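Local coordinates for protein HigA antitoxin (Streptococcus pneumoniae TIGR4, PDB 6AF4) that probably binds DNA through a helix-turn-helix domain, serving as the antitoxin of a HigBA-type toxin-antitoxin pair, at residues 38-43 / 63-68; 49-52 / 57-60; 33-38 / 83-88; 12-17 / 25-30. All blocks are in the same frame, centred on the assembly; numbering follows the deposited sequence.

Contact 1: 38-43 / 63-68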
loop_
_atom_site.group_PDB
_atom_site.type_symbol
_atom_site.label_atom_id
_atom_site.label_comp_id
_atom_site.label_asym_id
_atom_site.label_seq_id
_atom_site.Cartn_x
_atom_site.Cartn_y
_atom_site.Cartn_z
ATOM N N GLU H 38 -8.582 10.027 -13.567
ATOM C CA GLU H 38 -7.764 10.739 -14.547
ATOM C C GLU H 38 -7.320 9.819 -15.681
ATOM O O GLU H 38 -6.774 10.274 -16.684
ATOM C CB GLU H 38 -6.538 11.367 -13.876
ATOM C CG GLU H 38 -6.870 12.493 -12.907
ATOM C CD GLU H 38 -5.663 12.973 -12.116
ATOM O OE1 GLU H 38 -5.098 12.172 -11.340
ATOM O OE2 GLU H 38 -5.283 14.154 -12.269
ATOM N N ALA H 39 -7.518 8.518 -15.501
ATOM C CA ALA H 39 -7.336 7.560 -16.582
ATOM C C ALA H 39 -8.578 7.475 -17.472
ATOM O O ALA H 39 -8.468 7.272 -18.682
ATOM C CB ALA H 39 -6.987 6.189 -16.021
ATOM N N ARG H 40 -9.755 7.614 -16.865
ATOM C CA ARG H 40 -11.018 7.338 -17.554
ATOM C C ARG H 40 -11.521 8.424 -18.505
ATOM O O ARG H 40 -11.876 8.132 -19.650
ATOM C CB ARG H 40 -12.108 7.049 -16.524
ATOM C CG ARG H 40 -12.137 5.611 -16.054
ATOM C CD ARG H 40 -13.361 5.331 -15.206
ATOM N NE ARG H 40 -13.273 5.957 -13.891
ATOM C CZ ARG H 40 -14.291 6.049 -13.043
ATOM N NH1 ARG H 40 -15.477 5.559 -13.376
ATOM N NH2 ARG H 40 -14.125 6.633 -11.864
ATOM N N ASN H 41 -11.567 9.667 -18.033
ATOM C CA ASN H 41 -12.097 10.766 -18.840
ATOM C C ASN H 41 -10.998 11.475 -19.636
ATOM O O ASN H 41 -11.287 12.290 -20.515
ATOM C CB ASN H 41 -12.838 11.772 -17.950
ATOM C CG ASN H 41 -13.630 12.803 -18.749
ATOM O OD1 ASN H 41 -14.129 12.515 -19.836
ATOM N ND2 ASN H 41 -13.737 14.017 -18.211
ATOM N N GLU H 42 -9.741 11.152 -19.339
ATOM C CA GLU H 42 -8.609 11.788 -20.014
ATOM C C GLU H 42 -7.929 10.844 -21.002
ATOM O O GLU H 42 -7.904 11.083 -22.207
ATOM C CB GLU H 42 -7.558 12.276 -19.005
ATOM C CG GLU H 42 -8.033 12.998 -17.735
ATOM C CD GLU H 42 -9.365 13.716 -17.853
ATOM O OE1 GLU H 42 -9.486 14.650 -18.680
ATOM O OE2 GLU H 42 -10.286 13.365 -17.083
ATOM N N LYS H 43 -7.362 9.775 -20.455
ATOM C CA LYS H 43 -6.528 8.845 -21.207
ATOM C C LYS H 43 -7.361 7.826 -21.975
ATOM O O LYS H 43 -6.830 7.027 -22.745
ATOM C CB LYS H 43 -5.566 8.123 -20.259
ATOM C CG LYS H 43 -4.773 9.061 -19.360
ATOM C CD LYS H 43 -3.456 9.451 -19.999
ATOM C CE LYS H 43 -2.613 8.216 -20.271
ATOM N NZ LYS H 43 -1.177 8.543 -20.478
ATOM N N ARG H 63 -13.491 -2.608 -6.488
ATOM C CA ARG H 63 -13.423 -2.438 -5.041
ATOM C C ARG H 63 -12.213 -1.615 -4.628
ATOM O O ARG H 63 -12.198 -1.013 -3.561
ATOM C CB ARG H 63 -13.377 -3.791 -4.333
ATOM C CG ARG H 63 -14.612 -4.644 -4.518
ATOM C CD ARG H 63 -14.407 -6.000 -3.874
ATOM N NE ARG H 63 -12.998 -6.234 -3.566
ATOM C CZ ARG H 63 -12.318 -7.309 -3.949
ATOM N NH1 ARG H 63 -12.917 -8.254 -4.662
ATOM N NH2 ARG H 63 -11.038 -7.437 -3.625
ATOM N N MET H 64 -11.187 -1.606 -5.466
ATOM C CA MET H 64 -10.006 -0.806 -5.186
ATOM C C MET H 64 -10.346 0.676 -5.297
ATOM O O MET H 64 -9.754 1.517 -4.621
ATOM C CB MET H 64 -8.874 -1.173 -6.139
ATOM C CG MET H 64 -7.620 -0.352 -5.953
ATOM S SD MET H 64 -6.399 -0.740 -7.210
ATOM C CE MET H 64 -5.170 0.521 -6.888
ATOM N N GLU H 65 -11.304 0.990 -6.161
ATOM C CA GLU H 65 -11.765 2.362 -6.320
ATOM C C GLU H 65 -12.717 2.758 -5.193
ATOM O O GLU H 65 -12.601 3.842 -4.627
ATOM C CB GLU H 65 -12.446 2.547 -7.674
ATOM C CG GLU H 65 -12.687 3.998 -8.031
ATOM C CD GLU H 65 -13.361 4.163 -9.371
ATOM O OE1 GLU H 65 -13.369 3.194 -10.158
ATOM O OE2 GLU H 65 -13.888 5.261 -9.636
ATOM N N THR H 66 -13.657 1.877 -4.867
ATOM C CA THR H 66 -14.579 2.149 -3.775
ATOM C C THR H 66 -13.992 1.560 -2.502
ATOM O O THR H 66 -14.000 0.348 -2.303
ATOM C CB THR H 66 -15.977 1.562 -4.047
ATOM O OG1 THR H 66 -15.947 0.139 -3.875
ATOM C CG2 THR H 66 -16.427 1.897 -5.466
ATOM N N GLY H 67 -13.558 2.438 -1.605
ATOM C CA GLY H 67 -12.568 2.092 -0.599
ATOM C C GLY H 67 -13.034 1.253 0.572
ATOM O O GLY H 67 -12.344 1.177 1.591
ATOM N N LYS H 68 -14.198 0.627 0.424
ATOM C CA LYS H 68 -14.811 -0.187 1.472
ATOM C C LYS H 68 -13.855 -1.165 2.156
ATOM O O LYS H 68 -13.767 -1.194 3.384
ATOM C CB LYS H 68 -15.986 -0.950 0.871
ATOM C CG LYS H 68 -16.767 -1.813 1.838
ATOM C CD LYS H 68 -18.089 -2.256 1.216
ATOM C CE LYS H 68 -18.011 -2.472 -0.303
ATOM N NZ LYS H 68 -16.880 -3.336 -0.773
#
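A single salt bridge carries this contact, joining Arg-40 on the long helix 20-40 to Glu-65, the last residue of helix 58-65, within the helix-turn-helix domain. Arg-40 NH2 stands 2.6 Å from Glu-65 OE2, and the nearest pair of CA atoms, again those of Arg-40 and Glu-65, is 12.3 Å apart. Two long side chains reaching from opposite directions fill that gap. Glu-65 goes straight out: CG lies anti to the backbone N (chi1 -168°) and the chain stays extended to the carboxylate. Arg-40 is bent at chi3 (-72°), which swings its guanidinium across to meet the acid. OE2 takes the close approach to NH2, while Glu-65 OE1 sits 3.9 Å above one face of the Arg-40 guanidinium, displaced toward its rim; this is therefore not the side-by-side, two-pronged pairing of arginine and carboxylate, and the two planes stand 77° apart. The ion pair is partly buried, and its charges should offset each other there. OE2 also accepts a hydrogen bond from an aromatic side chain of another protein's chain, presumably the toxin, and Arg-40 packs on an aromatic side chain of that chain too. In the fold around the pair, Glu-65 touches Met-33 and Leu-36 of helix 20-40, while neighbouring Met-64 packs on Ile-32 of that helix and on Val-76 and Val-79 of helix 73-82.

Contact 2: 49-52 / 57-60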
loop_
_atom_site.group_PDB
_atom_site.type_symbol
_atom_site.label_atom_id
_atom_site.label_comp_id
_atom_site.label_asym_id
_atom_site.label_seq_id
_atom_site.Cartn_x
_atom_site.Cartn_y
_atom_site.Cartn_z
ATOM N N LYS H 49 -10.274 -2.094 -19.976
ATOM C CA LYS H 49 -8.993 -1.920 -20.638
ATOM C C LYS H 49 -7.844 -2.044 -19.653
ATOM O O LYS H 49 -6.799 -2.617 -19.959
ATOM C CB LYS H 49 -8.960 -0.555 -21.336
ATOM C CG LYS H 49 -7.608 -0.142 -21.873
ATOM C CD LYS H 49 -7.244 -0.927 -23.112
ATOM C CE LYS H 49 -6.037 -0.308 -23.790
ATOM N NZ LYS H 49 -5.634 -1.071 -24.999
ATOM N N LEU H 50 -8.063 -1.499 -18.464
ATOM C CA LEU H 50 -7.095 -1.564 -17.384
ATOM C C LEU H 50 -6.972 -2.987 -16.844
ATOM O O LEU H 50 -5.913 -3.389 -16.358
ATOM C CB LEU H 50 -7.498 -0.601 -16.266
ATOM C CG LEU H 50 -6.593 -0.530 -15.038
ATOM C CD1 LEU H 50 -5.153 -0.376 -15.479
ATOM C CD2 LEU H 50 -7.015 0.627 -14.165
ATOM N N GLU H 51 -8.061 -3.744 -16.941
ATOM C CA GLU H 51 -8.076 -5.128 -16.480
ATOM C C GLU H 51 -7.008 -5.965 -17.179
ATOM O O GLU H 51 -6.232 -6.661 -16.525
ATOM C CB GLU H 51 -9.454 -5.766 -16.694
ATOM C CG GLU H 51 -9.455 -7.276 -16.461
ATOM C CD GLU H 51 -10.826 -7.910 -16.622
ATOM O OE1 GLU H 51 -11.498 -7.637 -17.639
ATOM O OE2 GLU H 51 -11.226 -8.692 -15.732
ATOM N N GLU H 52 -6.970 -5.894 -18.506
ATOM C CA GLU H 52 -6.028 -6.697 -19.277
ATOM C C GLU H 52 -4.633 -6.074 -19.331
ATOM O O GLU H 52 -3.650 -6.774 -19.586
ATOM C CB GLU H 52 -6.557 -6.928 -20.695
ATOM C CG GLU H 52 -6.470 -5.729 -21.622
ATOM C CD GLU H 52 -7.528 -5.766 -22.709
ATOM O OE1 GLU H 52 -8.105 -6.850 -22.932
ATOM O OE2 GLU H 52 -7.776 -4.718 -23.345
ATOM N N SER H 57 -8.201 -8.274 -12.181
ATOM C CA SER H 57 -9.554 -8.427 -12.704
ATOM C C SER H 57 -10.417 -7.194 -12.455
ATOM O O SER H 57 -10.013 -6.270 -11.750
ATOM C CB SER H 57 -10.223 -9.657 -12.088
ATOM O OG SER H 57 -10.321 -9.530 -10.681
ATOM N N GLN H 58 -11.615 -7.200 -13.033
ATOM C CA GLN H 58 -12.537 -6.071 -12.927
ATOM C C GLN H 58 -13.198 -5.895 -11.548
ATOM O O GLN H 58 -13.316 -4.769 -11.069
ATOM C CB GLN H 58 -13.610 -6.161 -14.017
ATOM C CG GLN H 58 -14.275 -4.825 -14.306
ATOM C CD GLN H 58 -14.728 -4.694 -15.746
ATOM O OE1 GLN H 58 -13.973 -4.984 -16.675
ATOM N NE2 GLN H 58 -15.964 -4.245 -15.939
ATOM N N PRO H 59 -13.669 -6.989 -10.918
ATOM C CA PRO H 59 -14.235 -6.758 -9.581
ATOM C C PRO H 59 -13.200 -6.257 -8.576
ATOM O O PRO H 59 -13.539 -5.474 -7.690
ATOM C CB PRO H 59 -14.756 -8.141 -9.177
ATOM C CG PRO H 59 -15.022 -8.830 -10.468
ATOM C CD PRO H 59 -13.937 -8.361 -11.390
ATOM N N VAL H 60 -11.955 -6.700 -8.722
ATOM C CA VAL H 60 -10.889 -6.313 -7.804
ATOM C C VAL H 60 -10.523 -4.835 -7.966
ATOM O O VAL H 60 -10.320 -4.129 -6.977
ATOM C CB VAL H 60 -9.632 -7.193 -8.003
ATOM C CG1 VAL H 60 -8.467 -6.673 -7.173
ATOM C CG2 VAL H 60 -9.938 -8.639 -7.642
#
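Here the two helices of the helix-turn-helix meet: Glu-51, on helix 47-54, reaches across to the start of helix 58-65, the one that by its place in this fold is expected to read DNA. The side chain of Glu-51 runs out extended, CG anti to the backbone N (chi1 170°), and brings OE2 to 3.1 Å from the backbone N of Gln-58. That hydrogen bond is weak, bent to 129° at the hydrogen. Gln-58 is the first helical residue, and Ser-57 before it holds the N-cap position, though its own side chain makes no capping bond. Glu-51 OE2 also lies 3.5 Å from Ser-57 CA, and Glu-51 CG touches that CA as well, so the acid is laid mainly against the main chain at the turn. The side chain of Gln-58, bent at chi2, crosses that of Glu-51 at about a right angle, and Gln-58 OE1 is 3.8 Å from Glu-51 OE1. The glutamine side chain also touches Gln-47 and Lys-48 of helix 47-54. All this happens near the surface, where no other protein chain of the assembly touches either segment. Chemically, a carboxylate set beside the first N-H of a helix faces its partly positive end; the interaction is probably favourable in charge, even though the one bond that crosses is poorly aligned and should add only modestly to it.

Contact 3: 33-38 / 83-88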
loop_
_atom_site.group_PDB
_atom_site.type_symbol
_atom_site.label_atom_id
_atom_site.label_comp_id
_atom_site.label_asym_id
_atom_site.label_seq_id
_atom_site.Cartn_x
_atom_site.Cartn_y
_atom_site.Cartn_z
ATOM N N MET H 33 -8.218 6.792 -6.210
ATOM C CA MET H 33 -9.435 7.134 -6.936
ATOM C C MET H 33 -9.125 8.116 -8.060
ATOM O O MET H 33 -9.662 7.997 -9.157
ATOM C CB MET H 33 -10.488 7.728 -5.995
ATOM C CG MET H 33 -11.296 6.697 -5.221
ATOM S SD MET H 33 -12.553 7.443 -4.156
ATOM C CE MET H 33 -11.618 7.722 -2.657
ATOM N N SER H 34 -8.247 9.077 -7.778
ATOM C CA SER H 34 -7.862 10.088 -8.759
ATOM C C SER H 34 -7.233 9.472 -10.001
ATOM O O SER H 34 -7.613 9.803 -11.124
ATOM C CB SER H 34 -6.893 11.095 -8.142
ATOM O OG SER H 34 -7.544 11.896 -7.174
ATOM N N GLU H 35 -6.268 8.581 -9.791
ATOM C CA GLU H 35 -5.578 7.925 -10.895
ATOM C C GLU H 35 -6.558 7.179 -11.796
ATOM O O GLU H 35 -6.458 7.244 -13.020
ATOM C CB GLU H 35 -4.510 6.964 -10.370
ATOM C CG GLU H 35 -3.353 7.644 -9.650
ATOM C CD GLU H 35 -2.561 8.581 -10.548
ATOM O OE1 GLU H 35 -2.591 8.398 -11.784
ATOM O OE2 GLU H 35 -1.906 9.501 -10.013
ATOM N N LEU H 36 -7.509 6.484 -11.183
ATOM C CA LEU H 36 -8.517 5.744 -11.933
ATOM C C LEU H 36 -9.449 6.687 -12.685
ATOM O O LEU H 36 -9.936 6.362 -13.766
ATOM C CB LEU H 36 -9.320 4.841 -10.998
ATOM C CG LEU H 36 -8.507 3.706 -10.374
ATOM C CD1 LEU H 36 -9.347 2.907 -9.399
ATOM C CD2 LEU H 36 -7.948 2.808 -11.458
ATOM N N ILE H 37 -9.695 7.857 -12.105
ATOM C CA ILE H 37 -10.546 8.861 -12.732
ATOM C C ILE H 37 -9.811 9.600 -13.851
ATOM O O ILE H 37 -10.342 9.764 -14.950
ATOM C CB ILE H 37 -11.062 9.878 -11.697
ATOM C CG1 ILE H 37 -12.066 9.211 -10.755
ATOM C CG2 ILE H 37 -11.705 11.073 -12.381
ATOM C CD1 ILE H 37 -12.322 9.998 -9.493
ATOM N N GLU H 38 -8.582 10.027 -13.567
ATOM C CA GLU H 38 -7.764 10.739 -14.547
ATOM C C GLU H 38 -7.320 9.819 -15.681
ATOM O O GLU H 38 -6.774 10.274 -16.684
ATOM C CB GLU H 38 -6.538 11.367 -13.876
ATOM C CG GLU H 38 -6.870 12.493 -12.907
ATOM C CD GLU H 38 -5.663 12.973 -12.116
ATOM O OE1 GLU H 38 -5.098 12.172 -11.340
ATOM O OE2 GLU H 38 -5.283 14.154 -12.269
ATOM N N LEU H 83 -0.600 2.654 -15.202
ATOM C CA LEU H 83 -0.942 4.067 -15.340
ATOM C C LEU H 83 0.288 4.966 -15.268
ATOM O O LEU H 83 0.181 6.188 -15.381
ATOM C CB LEU H 83 -1.952 4.478 -14.264
ATOM C CG LEU H 83 -3.442 4.226 -14.522
ATOM C CD1 LEU H 83 -3.720 2.776 -14.849
ATOM C CD2 LEU H 83 -4.266 4.656 -13.323
ATOM N N GLY H 84 1.454 4.361 -15.067
ATOM C CA GLY H 84 2.696 5.108 -15.042
ATOM C C GLY H 84 3.092 5.619 -13.672
ATOM O O GLY H 84 4.005 6.435 -13.554
ATOM N N LYS H 85 2.408 5.149 -12.633
ATOM C CA LYS H 85 2.775 5.513 -11.267
ATOM C C LYS H 85 3.111 4.285 -10.427
ATOM O O LYS H 85 2.978 3.151 -10.892
ATOM C CB LYS H 85 1.648 6.302 -10.595
ATOM C CG LYS H 85 1.625 7.786 -10.928
ATOM C CD LYS H 85 0.822 8.071 -12.182
ATOM C CE LYS H 85 0.709 9.567 -12.420
ATOM N NZ LYS H 85 -0.275 9.889 -13.490
ATOM N N THR H 86 3.538 4.526 -9.188
ATOM C CA THR H 86 3.842 3.465 -8.229
ATOM C C THR H 86 4.037 4.148 -6.862
ATOM O O THR H 86 4.013 5.376 -6.782
ATOM C CB THR H 86 5.078 2.618 -8.731
ATOM O OG1 THR H 86 4.601 1.543 -9.551
ATOM C CG2 THR H 86 5.940 2.021 -7.620
ATOM N N LEU H 87 4.214 3.371 -5.797
ATOM C CA LEU H 87 4.378 3.903 -4.452
ATOM C C LEU H 87 5.841 3.944 -4.027
ATOM O O LEU H 87 6.638 3.101 -4.433
ATOM C CB LEU H 87 3.579 3.067 -3.454
ATOM C CG LEU H 87 2.069 3.026 -3.681
ATOM C CD1 LEU H 87 1.421 2.017 -2.749
ATOM C CD2 LEU H 87 1.475 4.411 -3.478
ATOM N N ALA H 88 6.186 4.946 -3.222
ATOM C CA ALA H 88 7.520 5.046 -2.640
ATOM C C ALA H 88 7.422 5.296 -1.141
ATOM O O ALA H 88 6.441 5.867 -0.665
ATOM C CB ALA H 88 8.316 6.151 -3.313
#
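Glu-35 OE1 receives Lys-85 NZ at 3.2 Å, a salt bridge whose hydrogen bond is weak, tying helix 20-40 to the first residue of strand 85-91. Both side chains bend at chi2 (-62° in Glu-35, 88° in Lys-85), and they meet at a slant. The lysine does more than touch with its ammonium: Lys-85 CD lies 3.5 Å from Glu-35 OE1 and Lys-85 CE 3.6 Å from Glu-35 OE2, so its aliphatic arm runs along the carboxylate before the charge is reached. One turn further along the helix, Glu-38 OE1 is 5.8 Å from Lys-85 NZ, not in contact but of opposite charge. Beside this polar pair Leu-83 packs on the helix itself. Leu-83 CD2 lies 3.4 Å from Glu-35 O and 3.8 Å from Glu-35 CB, touching main chain and side chain of one residue; Leu-36 N is also near. Leu-83 continues onto Ala-39 and onto Leu-50 of helix 47-54, and Leu-36 faces inward to Val-79 and Ile-61. Between the leucine and the lysine the chain turns at Gly-84, whose positive phi closes helix 73-82 in a Schellman motif and releases the strand. Residues 85 to 88 then pair in an antiparallel ladder with a strand of the second subunit, where Leu-87 meets its own counterpart. The arrangement is a helical helix-turn-helix domain carrying a C-terminal strand, and it gives a dimer whose sheet runs on across the interface.

Contact 4: 12-17 / 25-30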
loop_
_atom_site.group_PDB
_atom_site.type_symbol
_atom_site.label_atom_id
_atom_site.label_comp_id
_atom_site.label_asym_id
_atom_site.label_seq_id
_atom_site.Cartn_x
_atom_site.Cartn_y
_atom_site.Cartn_z
ATOM N N ASP H 12 -9.683 23.530 7.212
ATOM C CA ASP H 12 -9.791 23.689 8.660
ATOM C C ASP H 12 -10.766 22.680 9.252
ATOM O O ASP H 12 -10.458 22.014 10.243
ATOM C CB ASP H 12 -10.235 25.106 9.015
ATOM C CG ASP H 12 -9.274 26.161 8.510
ATOM O OD1 ASP H 12 -8.064 25.867 8.398
ATOM O OD2 ASP H 12 -9.732 27.288 8.222
ATOM N N VAL H 13 -11.942 22.573 8.643
ATOM C CA VAL H 13 -12.959 21.627 9.091
ATOM C C VAL H 13 -12.419 20.197 9.109
ATOM O O VAL H 13 -12.637 19.453 10.067
ATOM C CB VAL H 13 -14.210 21.702 8.193
ATOM C CG1 VAL H 13 -15.171 20.559 8.502
ATOM C CG2 VAL H 13 -14.893 23.053 8.359
ATOM N N ARG H 14 -11.695 19.828 8.055
ATOM C CA ARG H 14 -11.114 18.494 7.932
ATOM C C ARG H 14 -10.099 18.206 9.040
ATOM O O ARG H 14 -10.079 17.116 9.615
ATOM C CB ARG H 14 -10.445 18.333 6.563
ATOM C CG ARG H 14 -9.959 16.930 6.266
ATOM C CD ARG H 14 -9.239 16.864 4.927
ATOM N NE ARG H 14 -9.192 15.498 4.415
ATOM C CZ ARG H 14 -8.208 15.011 3.667
ATOM N NH1 ARG H 14 -7.175 15.776 3.344
ATOM N NH2 ARG H 14 -8.257 13.753 3.248
ATOM N N ALA H 15 -9.259 19.193 9.330
ATOM C CA ALA H 15 -8.224 19.048 10.345
ATOM C C ALA H 15 -8.824 18.868 11.738
ATOM O O ALA H 15 -8.243 18.191 12.585
ATOM C CB ALA H 15 -7.289 20.251 10.320
ATOM N N GLU H 16 -9.985 19.473 11.971
ATOM C CA GLU H 16 -10.628 19.417 13.283
ATOM C C GLU H 16 -11.387 18.115 13.531
ATOM O O GLU H 16 -11.374 17.587 14.642
ATOM C CB GLU H 16 -11.577 20.605 13.461
ATOM C CG GLU H 16 -10.875 21.954 13.539
ATOM C CD GLU H 16 -11.811 23.081 13.946
ATOM O OE1 GLU H 16 -13.035 22.842 14.027
ATOM O OE2 GLU H 16 -11.320 24.208 14.184
ATOM N N LEU H 17 -12.055 17.605 12.500
ATOM C CA LEU H 17 -12.922 16.438 12.653
ATOM C C LEU H 17 -12.209 15.094 12.480
ATOM O O LEU H 17 -12.760 14.048 12.825
ATOM C CB LEU H 17 -14.078 16.526 11.657
ATOM C CG LEU H 17 -14.978 17.755 11.774
ATOM C CD1 LEU H 17 -16.106 17.685 10.762
ATOM C CD2 LEU H 17 -15.528 17.873 13.184
ATOM N N GLU H 25 -4.783 8.264 5.449
ATOM C CA GLU H 25 -5.424 7.139 4.777
ATOM C C GLU H 25 -6.494 7.616 3.805
ATOM O O GLU H 25 -6.740 6.982 2.779
ATOM C CB GLU H 25 -6.030 6.176 5.791
ATOM C CG GLU H 25 -4.995 5.427 6.591
ATOM C CD GLU H 25 -5.611 4.392 7.495
ATOM O OE1 GLU H 25 -6.743 3.948 7.207
ATOM O OE2 GLU H 25 -4.964 4.026 8.495
ATOM N N SER H 26 -7.127 8.737 4.131
ATOM C CA SER H 26 -8.096 9.343 3.230
ATOM C C SER H 26 -7.393 9.882 1.992
ATOM O O SER H 26 -7.889 9.731 0.875
ATOM C CB SER H 26 -8.866 10.461 3.932
ATOM O OG SER H 26 -9.751 11.108 3.035
ATOM N N ASP H 27 -6.231 10.502 2.195
ATOM C CA ASP H 27 -5.450 11.056 1.092
ATOM C C ASP H 27 -4.975 9.968 0.133
ATOM O O ASP H 27 -4.863 10.197 -1.071
ATOM C CB ASP H 27 -4.246 11.844 1.617
ATOM C CG ASP H 27 -4.614 13.247 2.069
ATOM O OD1 ASP H 27 -5.695 13.738 1.680
ATOM O OD2 ASP H 27 -3.817 13.864 2.808
ATOM N N MET H 28 -4.700 8.783 0.667
ATOM C CA MET H 28 -4.271 7.666 -0.162
ATOM C C MET H 28 -5.432 7.135 -0.994
ATOM O O MET H 28 -5.265 6.819 -2.171
ATOM C CB MET H 28 -3.680 6.545 0.697
ATOM C CG MET H 28 -3.222 5.335 -0.107
ATOM S SD MET H 28 -2.060 5.769 -1.424
ATOM C CE MET H 28 -0.618 6.244 -0.474
ATOM N N ARG H 29 -6.610 7.045 -0.382
ATOM C CA ARG H 29 -7.794 6.566 -1.087
ATOM C C ARG H 29 -8.182 7.503 -2.229
ATOM O O ARG H 29 -8.563 7.046 -3.303
ATOM C CB ARG H 29 -8.975 6.399 -0.127
ATOM C CG ARG H 29 -8.851 5.208 0.813
ATOM C CD ARG H 29 -10.193 4.848 1.439
ATOM N NE ARG H 29 -10.755 5.946 2.223
ATOM C CZ ARG H 29 -10.436 6.204 3.489
ATOM N NH1 ARG H 29 -9.551 5.447 4.122
ATOM N NH2 ARG H 29 -10.998 7.225 4.123
ATOM N N VAL H 30 -8.081 8.809 -2.006
ATOM C CA VAL H 30 -8.434 9.756 -3.056
ATOM C C VAL H 30 -7.362 9.776 -4.143
ATOM O O VAL H 30 -7.671 9.996 -5.312
ATOM C CB VAL H 30 -8.658 11.197 -2.511
ATOM C CG1 VAL H 30 -9.648 11.185 -1.353
ATOM C CG2 VAL H 30 -7.349 11.844 -2.093
#
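Arg-14 grips a single oxygen, Asp-27 OD1, with both terminal nitrogens: NH1 and NH2 each lie 3.0 Å from it, in an end-on, helix-to-helix salt bridge between the short helix 10-17 and helix 20-40, which goes on into the helix-turn-helix domain. Both bonds are moderately straight, near 148°, and OD1 sits in the guanidinium plane at its edge. Seen from the aspartate the fit is less even. NH1 arrives on the syn side, somewhat out of the carboxylate plane, whereas NH2 comes from well above it, both from the same face; the two flat groups are turned 56° against each other. Arg-14 NH2 also gives a weak hydrogen bond to Ser-26 OG, 3.0 Å away. The arginine can span the gap because it is extended from CG to NE, with CG anti to the backbone N (chi1 -173°). Stronger polar partners lie on another protein's chain, presumably the toxin: a polar side chain bonded to Arg-14 NE and an acidic one bonded to Ser-26 OG. The intramolecular link is thus built into that interface, which Val-13 and Leu-17 extend by packing on aromatic side chains of the same chain. Packing between the two helical segments beyond the polar atoms is slight: Ser-26 CB lies 3.4 Å from Arg-14 NH2.

Overall arrangement
Helix 20-40 is the common thread: contacts 4, 3 and 1 use it in the order 25-30, 33-38, 38-43. Contact 4 closes first along the chain; contact 3 then spans the widest loop, containing contact 1, which in turn contains contact 2. Contacts 1 and 3 are close, their centres about 9 Å apart, and share Glu-38, while contacts 1 and 2 share helix 58-65 with centres about 11 Å apart. Contact 4 lies about 28 Å between centres from contact 2, on the opposite side of the chain's centre. The helix-turn-helix pair, whose second helix presumably reads DNA, is thus far from the N-terminal helix, while contacts 3 and 4 both touch the second subunit.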